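Local coordinates for mnemiopsin 1 (Mnemiopsis leidyi, PDB 5VP3), which is a calcium-regulated photoprotein of the EF-hand family, which probably emits blue light when calcium binds to its coelenterazine-loaded form, at residues P60-M63 against R64-V67. Sequence-based numbering, arbitrary orientation.
Sequences PDRM and RQLV
D61 holds R64 and Q65 at once on the outer side of a helix, one carboxylate oxygen for each. R64 grips side-on. Its NE and NH2 both donate to D61 OD1; NH2 to OD1 is 3.0 Å, NE to OD1 3.1 Å, and both are part of the salt bridge. OD1 lies in the guanidinium plane, at its edge. The carboxylate is turned 42° from that plane, and both nitrogens reach OD1 from the same face of the carboxylate plane. D61 CG is anti to the backbone N (chi1 -179°), which sets CG beside the carbonyl carbon and lets the carboxylate lie side by side with the R64 chain. The R64 chain bends at chi3 to bring NE and NH2 alongside. Q65 takes the other oxygen: its NE2 donates to D61 OD2 at 3.2 Å, from above the carboxylate plane. An alanine in place of D61 would probably leave the R64 guanidinium without its mate here and the Q65 amide freer to turn.

M63 and V67 meet on the buried side. M63 carries its methyl CE to 3.6 Å from V67 CG1. Both side chains also touch V134 of helix 123-135. R62 NH1 forms a salt bridge with D156.

R64 N donates to P60 O at 2.9 Å and Q65 N to D61 O. L66 N bonds M63 O at 3.0 Å and only weakly R62 O. The side-chain pairs D61-R64 (i to i+3) and D61-Q65 and M63-V67 (i to i+4) are those of an amphipathic alpha-helix near its C-terminal end, here the exiting helix 53-66 of the first EF-hand.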
ATOM      1  N   PRO A  60       9.394   4.588  -1.895  1.00 30.33           N
ATOM      2  CA  PRO A  60       8.997   5.654  -2.825  1.00 30.04           C
ATOM      3  C   PRO A  60      10.149   6.539  -3.183  1.00 29.01           C
ATOM      4  O   PRO A  60      10.218   7.030  -4.310  1.00 31.39           O
ATOM      5  CB  PRO A  60       7.923   6.431  -2.061  1.00 28.88           C
ATOM      6  CG  PRO A  60       8.083   6.019  -0.603  1.00 28.28           C
ATOM      7  CD  PRO A  60       8.581   4.620  -0.662  1.00 34.05           C
ATOM      8  N   ASP A  61      11.085   6.752  -2.260  1.00 34.30           N
ATOM      9  CA  ASP A  61      12.241   7.556  -2.617  1.00 37.91           C
ATOM     10  C   ASP A  61      13.070   6.853  -3.685  1.00 31.21           C
ATOM     11  O   ASP A  61      13.624   7.515  -4.569  1.00 33.29           O
ATOM     12  CB  ASP A  61      13.072   7.894  -1.371  1.00 36.17           C
ATOM     13  CG  ASP A  61      14.271   8.764  -1.694  1.00 31.83           C
ATOM     14  OD1 ASP A  61      14.087   9.983  -1.958  1.00 33.61           O
ATOM     15  OD2 ASP A  61      15.387   8.208  -1.715  1.00 29.07           O
ATOM     16  N   ARG A  62      13.166   5.514  -3.640  1.00 30.67           N
ATOM     17  CA  ARG A  62      13.851   4.808  -4.733  1.00 37.39           C
ATOM     18  C   ARG A  62      13.060   4.901  -6.040  1.00 38.27           C
ATOM     19  O   ARG A  62      13.638   5.006  -7.131  1.00 35.54           O
ATOM     20  CB  ARG A  62      14.085   3.343  -4.349  1.00 37.65           C
ATOM     21  CG  ARG A  62      15.333   3.141  -3.496  1.00 40.27           C
ATOM     22  CD  ARG A  62      15.603   1.664  -3.245  1.00 52.61           C
ATOM     23  NE  ARG A  62      15.830   0.924  -4.490  1.00 67.10           N
ATOM     24  CZ  ARG A  62      15.936  -0.402  -4.565  1.00 71.66           C
ATOM     25  NH1 ARG A  62      15.831  -1.148  -3.468  1.00 74.57           N
ATOM     26  NH2 ARG A  62      16.147  -0.989  -5.739  1.00 75.54           N
ATOM     27  N   MET A  63      11.736   4.888  -5.950  1.00 34.06           N
ATOM     28  CA  MET A  63      10.921   5.083  -7.138  1.00 30.23           C
ATOM     29  C   MET A  63      11.274   6.418  -7.777  1.00 39.45           C
ATOM     30  O   MET A  63      11.582   6.483  -8.973  1.00 36.19           O
ATOM     31  CB  MET A  63       9.440   5.001  -6.743  1.00 31.45           C
ATOM     32  CG  MET A  63       8.452   5.109  -7.865  1.00 37.76           C
ATOM     33  SD  MET A  63       8.618   3.655  -8.909  1.00 35.37           S
ATOM     34  CE  MET A  63       8.562   4.407 -10.526  1.00 35.94           C
ATOM     35  N   ARG A  64      11.325   7.481  -6.958  1.00 37.48           N
ATOM     36  CA  ARG A  64      11.680   8.825  -7.421  1.00 30.09           C
ATOM     37  C   ARG A  64      13.007   8.829  -8.170  1.00 32.92           C
ATOM     38  O   ARG A  64      13.151   9.509  -9.194  1.00 38.88           O
ATOM     39  CB  ARG A  64      11.751   9.767  -6.209  1.00 35.13           C
ATOM     40  CG  ARG A  64      12.215  11.173  -6.496  1.00 41.59           C
ATOM     41  CD  ARG A  64      12.298  12.007  -5.229  1.00 30.28           C
ATOM     42  NE  ARG A  64      13.460  11.680  -4.418  1.00 28.84           N
ATOM     43  CZ  ARG A  64      14.688  12.152  -4.633  1.00 30.97           C
ATOM     44  NH1 ARG A  64      14.928  12.998  -5.616  1.00 29.04           N
ATOM     45  NH2 ARG A  64      15.685  11.769  -3.844  1.00 33.76           N
ATOM     46  N   GLN A  65      13.984   8.059  -7.683  1.00 36.97           N
ATOM     47  CA  GLN A  65      15.304   8.076  -8.300  1.00 32.09           C
ATOM     48  C   GLN A  65      15.270   7.532  -9.712  1.00 46.91           C
ATOM     49  O   GLN A  65      16.049   7.975 -10.555  1.00 46.28           O
ATOM     50  CB  GLN A  65      16.274   7.250  -7.479  1.00 33.53           C
ATOM     51  CG  GLN A  65      16.556   7.801  -6.072  1.00 50.02           C
ATOM     52  CD  GLN A  65      17.435   6.875  -5.247  1.00 43.01           C
ATOM     53  OE1 GLN A  65      18.416   6.322  -5.765  1.00 49.18           O
ATOM     54  NE2 GLN A  65      17.087   6.687  -3.950  1.00 41.53           N
ATOM     55  N   LEU A  66      14.376   6.577  -9.986  1.00 39.19           N
ATOM     56  CA  LEU A  66      14.367   5.846 -11.246  1.00 36.61           C
ATOM     57  C   LEU A  66      13.552   6.517 -12.330  1.00 31.41           C
ATOM     58  O   LEU A  66      13.518   6.016 -13.442  1.00 33.98           O
ATOM     59  CB  LEU A  66      13.824   4.452 -11.046  1.00 31.59           C
ATOM     60  CG  LEU A  66      14.754   3.570 -10.243  1.00 37.49           C
ATOM     61  CD1 LEU A  66      13.991   2.403  -9.793  1.00 38.86           C
ATOM     62  CD2 LEU A  66      15.922   3.113 -11.063  1.00 52.45           C
ATOM     63  N   VAL A  67      12.879   7.618 -12.037  1.00 37.06           N
ATOM     64  CA  VAL A  67      12.077   8.316 -13.018  1.00 33.73           C
ATOM     65  C   VAL A  67      12.454   9.780 -12.918  1.00 30.96           C
ATOM     66  O   VAL A  67      13.311  10.148 -12.122  1.00 34.12           O
ATOM     67  CB  VAL A  67      10.560   8.118 -12.798  1.00 31.16           C
ATOM     68  CG1 VAL A  67      10.201   6.626 -12.797  1.00 33.89           C
ATOM     69  CG2 VAL A  67      10.099   8.767 -11.502  1.00 28.17           C
TER